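Local coordinates for mandelate racemase / muconate lactonizing enzyme family protein (Agrobacterium tumefaciens, PDB 4DXK) that probably acts as a lyase or racemase of the mandelate racemase subgroup of the enolase superfamily, its barrel domain carrying a bound sodium ion, at residues M1-L6 / R52-D57; D291-G296 / P323-A328; T8-E13 / G37-E42; H46-P51 / Q66-Y71. All coordinates share one frame; numbering follows the deposited sequence.

Contact 1 (M1-L6 / R52-D57); sequences MKITKL and RVIGRD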
# COMPACT_ATOMS: atom_id res chain seq x y z
N MET A 1 -45.99 -13.77 -19.92
CA MET A 1 -45.81 -13.77 -21.37
C MET A 1 -44.47 -14.40 -21.74
O MET A 1 -43.64 -14.66 -20.87
CB MET A 1 -45.98 -12.36 -21.95
CG MET A 1 -44.73 -11.48 -21.93
SD MET A 1 -45.07 -9.73 -22.28
CE MET A 1 -45.48 -9.15 -20.64
N LYS A 2 -44.30 -14.68 -23.03
CA LYS A 2 -43.10 -15.31 -23.55
C LYS A 2 -42.63 -14.61 -24.81
O LYS A 2 -43.45 -14.13 -25.61
CB LYS A 2 -43.37 -16.78 -23.89
CG LYS A 2 -43.72 -17.65 -22.70
CD LYS A 2 -44.02 -19.08 -23.13
CE LYS A 2 -44.16 -20.01 -21.93
NZ LYS A 2 -44.48 -21.41 -22.34
N ILE A 3 -41.32 -14.56 -24.99
CA ILE A 3 -40.72 -14.05 -26.21
C ILE A 3 -41.00 -15.02 -27.35
O ILE A 3 -40.80 -16.24 -27.21
CB ILE A 3 -39.20 -13.88 -26.03
CG1 ILE A 3 -38.91 -12.82 -24.97
CG2 ILE A 3 -38.53 -13.54 -27.36
CD1 ILE A 3 -37.45 -12.76 -24.53
N THR A 4 -41.49 -14.50 -28.47
CA THR A 4 -41.82 -15.33 -29.62
C THR A 4 -40.87 -15.12 -30.79
O THR A 4 -40.64 -16.05 -31.57
CB THR A 4 -43.24 -15.04 -30.11
OG1 THR A 4 -43.38 -13.62 -30.24
CG2 THR A 4 -44.27 -15.59 -29.13
N LYS A 5 -40.41 -13.89 -30.99
CA LYS A 5 -39.54 -13.59 -32.14
C LYS A 5 -38.50 -12.55 -31.78
O LYS A 5 -38.75 -11.66 -30.97
CB LYS A 5 -40.36 -13.03 -33.31
CG LYS A 5 -41.54 -13.85 -33.75
CD LYS A 5 -42.42 -13.08 -34.72
CE LYS A 5 -41.62 -12.53 -35.89
NZ LYS A 5 -42.50 -11.89 -36.92
N LEU A 6 -37.33 -12.66 -32.40
CA LEU A 6 -36.33 -11.60 -32.36
C LEU A 6 -36.18 -11.06 -33.76
O LEU A 6 -35.93 -11.81 -34.71
CB LEU A 6 -34.97 -12.11 -31.90
CG LEU A 6 -34.76 -12.55 -30.46
CD1 LEU A 6 -33.26 -12.62 -30.16
CD2 LEU A 6 -35.50 -11.64 -29.49
N ARG A 52 -31.31 -18.78 -27.09
CA ARG A 52 -31.36 -18.72 -25.64
C ARG A 52 -32.58 -18.01 -25.08
O ARG A 52 -32.89 -18.16 -23.89
CB ARG A 52 -30.10 -18.05 -25.10
CG ARG A 52 -28.88 -18.93 -25.23
CD ARG A 52 -27.59 -18.18 -24.94
NE ARG A 52 -26.45 -19.09 -24.95
CZ ARG A 52 -25.90 -19.58 -26.05
NH1 ARG A 52 -26.36 -19.24 -27.25
NH2 ARG A 52 -24.86 -20.41 -25.96
N VAL A 53 -33.28 -17.23 -25.90
CA VAL A 53 -34.37 -16.42 -25.34
C VAL A 53 -35.76 -16.67 -25.92
O VAL A 53 -36.75 -16.30 -25.30
CB VAL A 53 -34.06 -14.91 -25.40
CG1 VAL A 53 -32.70 -14.62 -24.77
CG2 VAL A 53 -34.12 -14.39 -26.83
N ILE A 54 -35.87 -17.27 -27.10
CA ILE A 54 -37.19 -17.61 -27.62
C ILE A 54 -37.86 -18.57 -26.64
O ILE A 54 -37.26 -19.57 -26.24
CB ILE A 54 -37.14 -18.26 -29.02
CG1 ILE A 54 -36.50 -17.32 -30.03
CG2 ILE A 54 -38.54 -18.70 -29.47
CD1 ILE A 54 -37.28 -16.05 -30.26
N GLY A 55 -39.08 -18.24 -26.25
CA GLY A 55 -39.82 -19.06 -25.30
C GLY A 55 -39.67 -18.61 -23.86
O GLY A 55 -40.37 -19.10 -22.98
N ARG A 56 -38.75 -17.67 -23.60
CA ARG A 56 -38.47 -17.21 -22.23
C ARG A 56 -39.37 -16.05 -21.81
O ARG A 56 -39.86 -15.29 -22.65
CB ARG A 56 -37.01 -16.79 -22.11
CG ARG A 56 -36.01 -17.92 -22.28
CD ARG A 56 -35.88 -18.73 -20.99
NE ARG A 56 -35.51 -17.86 -19.88
CZ ARG A 56 -34.26 -17.63 -19.47
NH1 ARG A 56 -33.23 -18.24 -20.04
NH2 ARG A 56 -34.05 -16.79 -18.46
N ASP A 57 -39.54 -15.90 -20.50
CA ASP A 57 -40.33 -14.82 -19.93
C ASP A 57 -39.47 -13.54 -19.95
O ASP A 57 -38.44 -13.47 -19.27
CB ASP A 57 -40.69 -15.21 -18.49
CG ASP A 57 -41.55 -14.19 -17.79
OD1 ASP A 57 -41.69 -13.05 -18.27
OD2 ASP A 57 -42.09 -14.56 -16.71
O HOH W 1 -44.32 -12.20 -18.45
O HOH W 2 -41.73 -21.46 -23.51
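I3 and I54 meet at the apolar centre, their side chains crossing at about a right angle with I3 CG2 4.0 Å from I54 CD1. V53 adds a second crossing: its CG2 lies 3.9 Å from L6 CD1. Chi1 of -52° sets CG1 of V53 anti to the carbonyl carbon, which leaves CG2 to touch the leucine. F87 of helix 79-99 touches I3, L6 and V53 and closes this apolar group.

Both backbone hydrogen bonds between the segments use I3. I3 N donates to R56 O at 2.9 Å, nearly straight at 167°, and G55 N donates to I3 O at 2.8 Å. The turn, V53 to R56, is closed by R56 N bonding to V53 O. G55 has a positive phi of 94°, where a CB would press on the preceding carbonyl oxygen.

At the polar edge two waters span the segments, one from M1 N to D57 OD1, which also accepts from L59 N, and one from K2 NZ to G55 O. The geometry is that of a type II beta turn at the C-terminal end of helix 38-53, bonded to the first strand of the N-terminal capping domain, where T4 and K5 form a classic beta bulge facing H23.

Contact 2 (D291-G296 / P323-A328); sequences DISWCG and PVVLCA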
# COMPACT_ATOMS: atom_id res chain seq x y z
N ASP A 291 -22.16 3.98 -21.89
CA ASP A 291 -23.13 3.96 -22.96
C ASP A 291 -23.98 2.72 -22.73
O ASP A 291 -23.45 1.60 -22.71
CB ASP A 291 -22.43 3.92 -24.32
CG ASP A 291 -23.39 3.92 -25.49
OD1 ASP A 291 -24.26 3.02 -25.51
OD2 ASP A 291 -23.29 4.80 -26.37
N ILE A 292 -25.28 2.92 -22.53
CA ILE A 292 -26.15 1.81 -22.16
C ILE A 292 -26.17 0.70 -23.20
O ILE A 292 -26.43 -0.45 -22.87
CB ILE A 292 -27.59 2.29 -21.89
CG1 ILE A 292 -28.19 2.94 -23.13
CG2 ILE A 292 -27.64 3.24 -20.70
CD1 ILE A 292 -29.64 3.28 -22.94
N SER A 293 -25.90 1.05 -24.46
CA SER A 293 -25.90 0.07 -25.55
C SER A 293 -24.55 -0.62 -25.75
O SER A 293 -24.43 -1.50 -26.61
CB SER A 293 -26.37 0.69 -26.87
OG SER A 293 -25.38 1.51 -27.46
N TRP A 294 -23.55 -0.21 -24.97
CA TRP A 294 -22.19 -0.75 -25.06
C TRP A 294 -21.74 -1.40 -23.75
O TRP A 294 -20.68 -2.02 -23.73
CB TRP A 294 -21.18 0.36 -25.42
CG TRP A 294 -21.39 0.99 -26.77
CD1 TRP A 294 -22.16 0.51 -27.79
CD2 TRP A 294 -20.83 2.23 -27.23
NE1 TRP A 294 -22.11 1.37 -28.86
CE2 TRP A 294 -21.30 2.43 -28.55
CE3 TRP A 294 -19.96 3.18 -26.68
CZ2 TRP A 294 -20.94 3.55 -29.31
CZ3 TRP A 294 -19.61 4.29 -27.43
CH2 TRP A 294 -20.09 4.46 -28.73
N CYS A 295 -22.51 -1.24 -22.66
CA CYS A 295 -22.01 -1.59 -21.33
C CYS A 295 -22.76 -2.73 -20.66
O CYS A 295 -22.41 -3.09 -19.53
CB CYS A 295 -22.05 -0.37 -20.39
SG CYS A 295 -23.70 0.07 -19.81
N GLY A 296 -23.78 -3.26 -21.32
CA GLY A 296 -24.63 -4.28 -20.71
C GLY A 296 -26.07 -3.85 -20.48
O GLY A 296 -26.80 -4.48 -19.71
N PRO A 323 -31.53 7.32 -31.72
CA PRO A 323 -32.59 7.96 -30.93
C PRO A 323 -33.05 7.10 -29.75
O PRO A 323 -33.44 7.64 -28.72
CB PRO A 323 -33.73 8.14 -31.94
CG PRO A 323 -33.47 7.11 -33.00
CD PRO A 323 -31.98 6.99 -33.09
N VAL A 324 -33.02 5.78 -29.89
CA VAL A 324 -33.45 4.92 -28.79
C VAL A 324 -32.45 5.00 -27.62
O VAL A 324 -32.85 5.10 -26.47
CB VAL A 324 -33.67 3.46 -29.24
CG1 VAL A 324 -33.97 2.56 -28.05
CG2 VAL A 324 -34.79 3.39 -30.26
N VAL A 325 -31.16 4.98 -27.93
CA VAL A 325 -30.16 5.16 -26.89
C VAL A 325 -30.30 6.53 -26.22
O VAL A 325 -30.22 6.62 -25.00
CB VAL A 325 -28.72 4.90 -27.40
CG1 VAL A 325 -27.67 5.38 -26.39
CG2 VAL A 325 -28.54 3.43 -27.65
N LEU A 326 -30.52 7.58 -26.99
CA LEU A 326 -30.75 8.88 -26.38
C LEU A 326 -31.95 8.83 -25.42
O LEU A 326 -31.88 9.31 -24.29
CB LEU A 326 -30.94 9.97 -27.44
CG LEU A 326 -31.35 11.34 -26.89
CD1 LEU A 326 -30.27 11.94 -25.98
CD2 LEU A 326 -31.68 12.30 -28.01
N CYS A 327 -33.04 8.22 -25.87
CA CYS A 327 -34.24 8.17 -25.07
C CYS A 327 -34.06 7.33 -23.79
O CYS A 327 -34.37 7.78 -22.69
CB CYS A 327 -35.40 7.64 -25.90
SG CYS A 327 -36.92 7.56 -24.97
N ALA A 328 -33.58 6.10 -23.94
CA ALA A 328 -33.38 5.24 -22.78
C ALA A 328 -32.36 5.84 -21.80
O ALA A 328 -32.50 5.71 -20.57
CB ALA A 328 -32.98 3.85 -23.22
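An Asx turn in the loop after barrel strand 287-290 packs against the first turns of helix 323-335, in the enolase C-terminal barrel. S293 CB approaches V325 CG2 to 3.6 Å, with S293 OG only slightly farther from the same methyl. I292 and V325 lie alongside each other, running opposite ways, CG1 to CG1 at 4.1 Å. Beyond V325, I292 CD1 reaches A328 CB at 3.4 Å, a close approach for two carbons. The first torsion of I292 (chi1 60°) sets CG1 between the backbone N and the carbonyl carbon, and I89 touches both I292 and A328.

The loop keeps its shape through D291. OD1 takes two bonds, from S293 N at 2.8 Å, nearly in line with the C-O bond, and from S293 OG at 2.7 Å on the syn side, 26° out of the carboxylate plane. OD2 lies 3.5 Å above the centre of the W294 ring and is hydrogen-bonded to H318 ND1. The D291 side chain is about 8 Å from the sodium ion, and the D291-H318 pair, after consecutive strands 287-290 and 315-317, resembles the Asp-His dyad at the C-terminal ends of the barrel strands in the mandelate racemase subgroup.

Contact 3 (T8-E13 / G37-E42); sequences TVRVAE and GAETVE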
# COMPACT_ATOMS: atom_id res chain seq x y z
N THR A 8 -34.23 -8.06 -36.12
CA THR A 8 -33.23 -7.01 -36.23
C THR A 8 -33.54 -6.15 -37.44
O THR A 8 -34.03 -6.64 -38.46
CB THR A 8 -31.82 -7.59 -36.35
OG1 THR A 8 -31.80 -8.61 -37.35
CG2 THR A 8 -31.37 -8.17 -35.01
N VAL A 9 -33.25 -4.85 -37.33
CA VAL A 9 -33.53 -3.89 -38.38
C VAL A 9 -32.29 -3.04 -38.60
O VAL A 9 -31.68 -2.55 -37.64
CB VAL A 9 -34.70 -2.96 -37.99
CG1 VAL A 9 -35.02 -1.99 -39.12
CG2 VAL A 9 -35.93 -3.78 -37.63
N ARG A 10 -31.92 -2.87 -39.87
CA ARG A 10 -30.85 -1.97 -40.26
C ARG A 10 -31.34 -1.05 -41.38
O ARG A 10 -32.29 -1.39 -42.10
CB ARG A 10 -29.61 -2.74 -40.74
CG ARG A 10 -28.91 -3.50 -39.63
CD ARG A 10 -27.60 -4.14 -40.07
NE ARG A 10 -27.81 -5.26 -40.99
CZ ARG A 10 -27.56 -5.20 -42.30
NH1 ARG A 10 -27.10 -4.09 -42.85
NH2 ARG A 10 -27.79 -6.27 -43.06
N VAL A 11 -30.69 0.10 -41.52
CA VAL A 11 -30.97 1.01 -42.62
C VAL A 11 -29.68 1.40 -43.33
O VAL A 11 -28.68 1.73 -42.69
CB VAL A 11 -31.76 2.26 -42.16
CG1 VAL A 11 -33.12 1.86 -41.63
CG2 VAL A 11 -30.99 3.04 -41.11
N ALA A 12 -29.70 1.36 -44.66
CA ALA A 12 -28.49 1.58 -45.43
C ALA A 12 -27.95 2.99 -45.28
O ALA A 12 -26.75 3.24 -45.44
CB ALA A 12 -28.73 1.26 -46.91
N GLU A 13 -28.84 3.92 -44.94
CA GLU A 13 -28.47 5.32 -44.81
C GLU A 13 -27.70 5.61 -43.53
O GLU A 13 -27.00 6.62 -43.42
CB GLU A 13 -29.72 6.21 -44.89
CG GLU A 13 -30.37 6.27 -46.27
CD GLU A 13 -31.25 5.07 -46.62
OE1 GLU A 13 -31.53 4.24 -45.73
OE2 GLU A 13 -31.66 4.96 -47.79
N GLY A 37 -20.67 -1.70 -35.84
CA GLY A 37 -20.61 -3.09 -36.22
C GLY A 37 -21.98 -3.71 -36.31
O GLY A 37 -22.20 -4.83 -35.85
N ALA A 38 -22.91 -2.99 -36.94
CA ALA A 38 -24.30 -3.40 -36.97
C ALA A 38 -24.51 -4.78 -37.60
O ALA A 38 -25.32 -5.56 -37.11
CB ALA A 38 -25.14 -2.36 -37.69
N GLU A 39 -23.80 -5.09 -38.68
CA GLU A 39 -23.95 -6.42 -39.27
C GLU A 39 -23.45 -7.53 -38.35
O GLU A 39 -24.08 -8.59 -38.22
CB GLU A 39 -23.23 -6.52 -40.62
CG GLU A 39 -23.76 -5.60 -41.69
CD GLU A 39 -22.93 -5.66 -42.97
OE1 GLU A 39 -21.93 -6.41 -42.99
OE2 GLU A 39 -23.27 -4.94 -43.93
N THR A 40 -22.31 -7.29 -37.72
CA THR A 40 -21.73 -8.26 -36.80
C THR A 40 -22.65 -8.51 -35.61
O THR A 40 -22.91 -9.66 -35.23
CB THR A 40 -20.35 -7.79 -36.34
OG1 THR A 40 -19.49 -7.73 -37.48
CG2 THR A 40 -19.75 -8.75 -35.33
N VAL A 41 -23.14 -7.44 -35.00
CA VAL A 41 -24.03 -7.57 -33.86
C VAL A 41 -25.33 -8.26 -34.27
O VAL A 41 -25.84 -9.12 -33.55
CB VAL A 41 -24.32 -6.21 -33.21
CG1 VAL A 41 -25.28 -6.36 -32.06
CG2 VAL A 41 -23.02 -5.57 -32.74
N GLU A 42 -25.83 -7.94 -35.46
CA GLU A 42 -27.02 -8.61 -35.96
C GLU A 42 -26.82 -10.12 -36.06
O GLU A 42 -27.68 -10.90 -35.65
CB GLU A 42 -27.44 -8.05 -37.32
CG GLU A 42 -28.57 -8.82 -37.98
CD GLU A 42 -29.06 -8.13 -39.22
OE1 GLU A 42 -28.24 -7.90 -40.13
OE2 GLU A 42 -30.26 -7.81 -39.27
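T8 and R10 reach from strand 8-11 to one carboxylate, that of E42, and this is the tight part of the contact. T8 OG1 donates to E42 OE2 at 2.6 Å, on the lone pair directed away from the other oxygen. R10 NE meets E42 OE1 at 2.8 Å with an N-H...O angle of 160°, forming a salt bridge. The carboxylate oxygen lies close to the guanidinium plane, at its edge, whereas the donor stands well above the carboxylate plane; the two planes are 89° apart. A second bond to OE1, from R10 NH2 at 3.4 Å, is weak. Each oxygen of E42 therefore has its own strand residue, which fixes the rotation of the buried carboxylate. CG of E42 stands anti to the backbone N, and T8 OG1 touches that carbon as well.

Segments 8-11 and 38-42 run nearly antiparallel, at 168° and 9.7 Å between axes, where the helix covers a face of the antiparallel sheet of the enolase-type N-terminal domain.

Over the guanidinium face the packing is looser. E39 CG sits 3.8 Å over the centre of that face of R10, and A38 CB is 3.9 Å from R10 CD. E39 OE2 stays 4.1 Å from R10 NH1 and well out of the guanidinium plane, an attraction of charges without a directed N-H. R10 and E39 are both partly exposed here, and the backbone N of E39 is bonded to E47 of a neighbouring subunit.

Contact 4 (H46-P51 / Q66-Y71); sequences HEYIAP and QDLVGY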
# COMPACT_ATOMS: atom_id res chain seq x y z
N HIS A 46 -28.95 -13.25 -33.75
CA HIS A 46 -29.60 -14.45 -34.25
C HIS A 46 -28.83 -15.74 -33.95
O HIS A 46 -29.45 -16.77 -33.70
CB HIS A 46 -29.90 -14.31 -35.74
CG HIS A 46 -30.82 -13.17 -36.03
ND1 HIS A 46 -32.18 -13.24 -35.79
CD2 HIS A 46 -30.58 -11.92 -36.48
CE1 HIS A 46 -32.73 -12.08 -36.10
NE2 HIS A 46 -31.78 -11.26 -36.52
N GLU A 47 -27.50 -15.68 -33.93
CA GLU A 47 -26.68 -16.87 -33.69
C GLU A 47 -26.72 -17.29 -32.22
O GLU A 47 -26.78 -18.48 -31.90
CB GLU A 47 -25.22 -16.64 -34.13
CG GLU A 47 -24.30 -17.88 -33.96
CD GLU A 47 -22.85 -17.65 -34.42
OE1 GLU A 47 -22.31 -16.55 -34.21
OE2 GLU A 47 -22.23 -18.59 -34.96
N TYR A 48 -26.68 -16.31 -31.32
CA TYR A 48 -26.45 -16.54 -29.89
C TYR A 48 -27.65 -16.20 -29.01
O TYR A 48 -28.06 -17.01 -28.18
CB TYR A 48 -25.22 -15.75 -29.42
CG TYR A 48 -24.72 -16.16 -28.06
CD1 TYR A 48 -25.21 -15.58 -26.89
CD2 TYR A 48 -23.76 -17.16 -27.94
CE1 TYR A 48 -24.76 -15.97 -25.65
CE2 TYR A 48 -23.30 -17.56 -26.70
CZ TYR A 48 -23.80 -16.96 -25.56
OH TYR A 48 -23.32 -17.38 -24.34
N ILE A 49 -28.20 -15.00 -29.17
CA ILE A 49 -29.30 -14.59 -28.30
C ILE A 49 -30.58 -15.38 -28.59
O ILE A 49 -31.19 -15.93 -27.67
CB ILE A 49 -29.58 -13.07 -28.35
CG1 ILE A 49 -28.33 -12.28 -27.96
CG2 ILE A 49 -30.74 -12.72 -27.43
CD1 ILE A 49 -28.56 -10.78 -27.85
N ALA A 50 -30.97 -15.44 -29.86
CA ALA A 50 -32.23 -16.08 -30.23
C ALA A 50 -32.45 -17.49 -29.66
O ALA A 50 -33.48 -17.73 -29.03
CB ALA A 50 -32.41 -16.06 -31.74
N PRO A 51 -31.49 -18.42 -29.84
CA PRO A 51 -31.77 -19.76 -29.29
C PRO A 51 -31.87 -19.78 -27.77
O PRO A 51 -32.47 -20.71 -27.22
CB PRO A 51 -30.57 -20.60 -29.77
CG PRO A 51 -29.50 -19.61 -30.09
CD PRO A 51 -30.21 -18.38 -30.57
N GLN A 66 -28.04 -12.07 -16.93
CA GLN A 66 -27.08 -13.06 -16.45
C GLN A 66 -26.90 -14.18 -17.47
O GLN A 66 -25.77 -14.61 -17.74
CB GLN A 66 -27.58 -13.62 -15.12
CG GLN A 66 -26.61 -14.50 -14.33
CD GLN A 66 -27.26 -15.02 -13.06
OE1 GLN A 66 -28.45 -14.77 -12.81
NE2 GLN A 66 -26.50 -15.74 -12.25
N ASP A 67 -28.01 -14.65 -18.04
CA ASP A 67 -27.98 -15.78 -18.96
C ASP A 67 -27.27 -15.48 -20.28
O ASP A 67 -26.89 -16.42 -20.99
CB ASP A 67 -29.40 -16.29 -19.24
CG ASP A 67 -30.01 -17.03 -18.06
OD1 ASP A 67 -29.26 -17.42 -17.15
OD2 ASP A 67 -31.24 -17.24 -18.07
N LEU A 68 -27.10 -14.20 -20.61
CA LEU A 68 -26.44 -13.83 -21.87
C LEU A 68 -24.97 -13.46 -21.70
O LEU A 68 -24.29 -13.22 -22.70
CB LEU A 68 -27.21 -12.71 -22.58
CG LEU A 68 -28.61 -13.09 -23.07
CD1 LEU A 68 -29.26 -11.90 -23.75
CD2 LEU A 68 -28.55 -14.29 -24.03
N VAL A 69 -24.47 -13.40 -20.47
CA VAL A 69 -23.05 -13.15 -20.27
C VAL A 69 -22.24 -14.28 -20.91
O VAL A 69 -22.49 -15.45 -20.66
CB VAL A 69 -22.69 -13.03 -18.78
CG1 VAL A 69 -21.18 -12.93 -18.61
CG2 VAL A 69 -23.38 -11.82 -18.14
N GLY A 70 -21.28 -13.92 -21.75
CA GLY A 70 -20.52 -14.92 -22.48
C GLY A 70 -19.37 -15.50 -21.71
O GLY A 70 -18.80 -14.86 -20.82
N TYR A 71 -19.01 -16.73 -22.04
CA TYR A 71 -17.77 -17.32 -21.57
C TYR A 71 -16.58 -16.49 -22.05
O TYR A 71 -15.59 -16.32 -21.34
CB TYR A 71 -17.66 -18.76 -22.09
CG TYR A 71 -16.42 -19.47 -21.64
CD1 TYR A 71 -16.26 -19.85 -20.31
CD2 TYR A 71 -15.41 -19.77 -22.54
CE1 TYR A 71 -15.13 -20.50 -19.89
CE2 TYR A 71 -14.26 -20.43 -22.12
CZ TYR A 71 -14.13 -20.78 -20.80
OH TYR A 71 -13.00 -21.45 -20.37
O HOH W 3 -24.42 -16.87 -22.10
O HOH W 4 -20.87 -18.31 -23.68
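Y48 projects from helix 38-53 toward the end of helix 61-68, while its neighbour I49 meets the same leucine, L68, by another branch. I49 and L68 cross at about a right angle, with I49 CG2 4.1 Å from L68 CD1. The ring of Y48 comes to the other methyl more distantly, CE1 to L68 CD2 at 4.5 Å, and lies oblique to L68 O, 4.1 Å from CE1. L68 is thus touched through both of its methyls. F87 of helix 79-99 touches I49 and L68 as well, so the apolar side of the contact continues into that helix.

In the tyrosine, chi1 of -167° sets CG anti to the backbone N, directed to the other segment. Its hydroxyl ends near the loop that follows helix 61-68, with OH 4.2 Å from G70 CA. Two waters connect the hydroxyl to the backbone of 67-71. One lies in the ring plane at its edge; it accepts from Y48 OH at 2.5 Å and donates to both D67 O and V69 O. The other donates to Y48 OH at 2.7 Å and accepts from Y71 N. Around the ring, R52 makes a cation-pi contact and Y44 meets it nearly parallel.

Farther along the loop, Y71 OH is bonded to E268 of a neighbouring subunit, a residue of the sodium site. Carbon atoms meet directly but sparsely, whereas D67 O, V69 O and Y71 N reach the tyrosine through water. Y48 OH is therefore satisfied as both donor and acceptor, and its two waters tie the ring to the backbone of the other segment.

Overall arrangement
Contacts 1, 3 and 4 share helix 38-53 of the N-terminal domain; contacts 1 and 3 also share strand 3-11, their centres about 21 Å apart. Contact 3 is nested within the chain loop closed by contact 1, whereas contacts 1 and 4 alternate along the sequence and touch: R56 NH2 and D67 OD2 form a 2.9 Å salt bridge, and L6 packs on I49 and A50. T8 OG1 and H46 NE2, 2.8 Å apart, probably hydrogen-bond contact 3 to contact 4. Contact 2 belongs to the barrel, which holds the sodium site of E216, E242 and E268; its nearest atoms are about 7 Å from contact 3 and about 8 Å from contact 4.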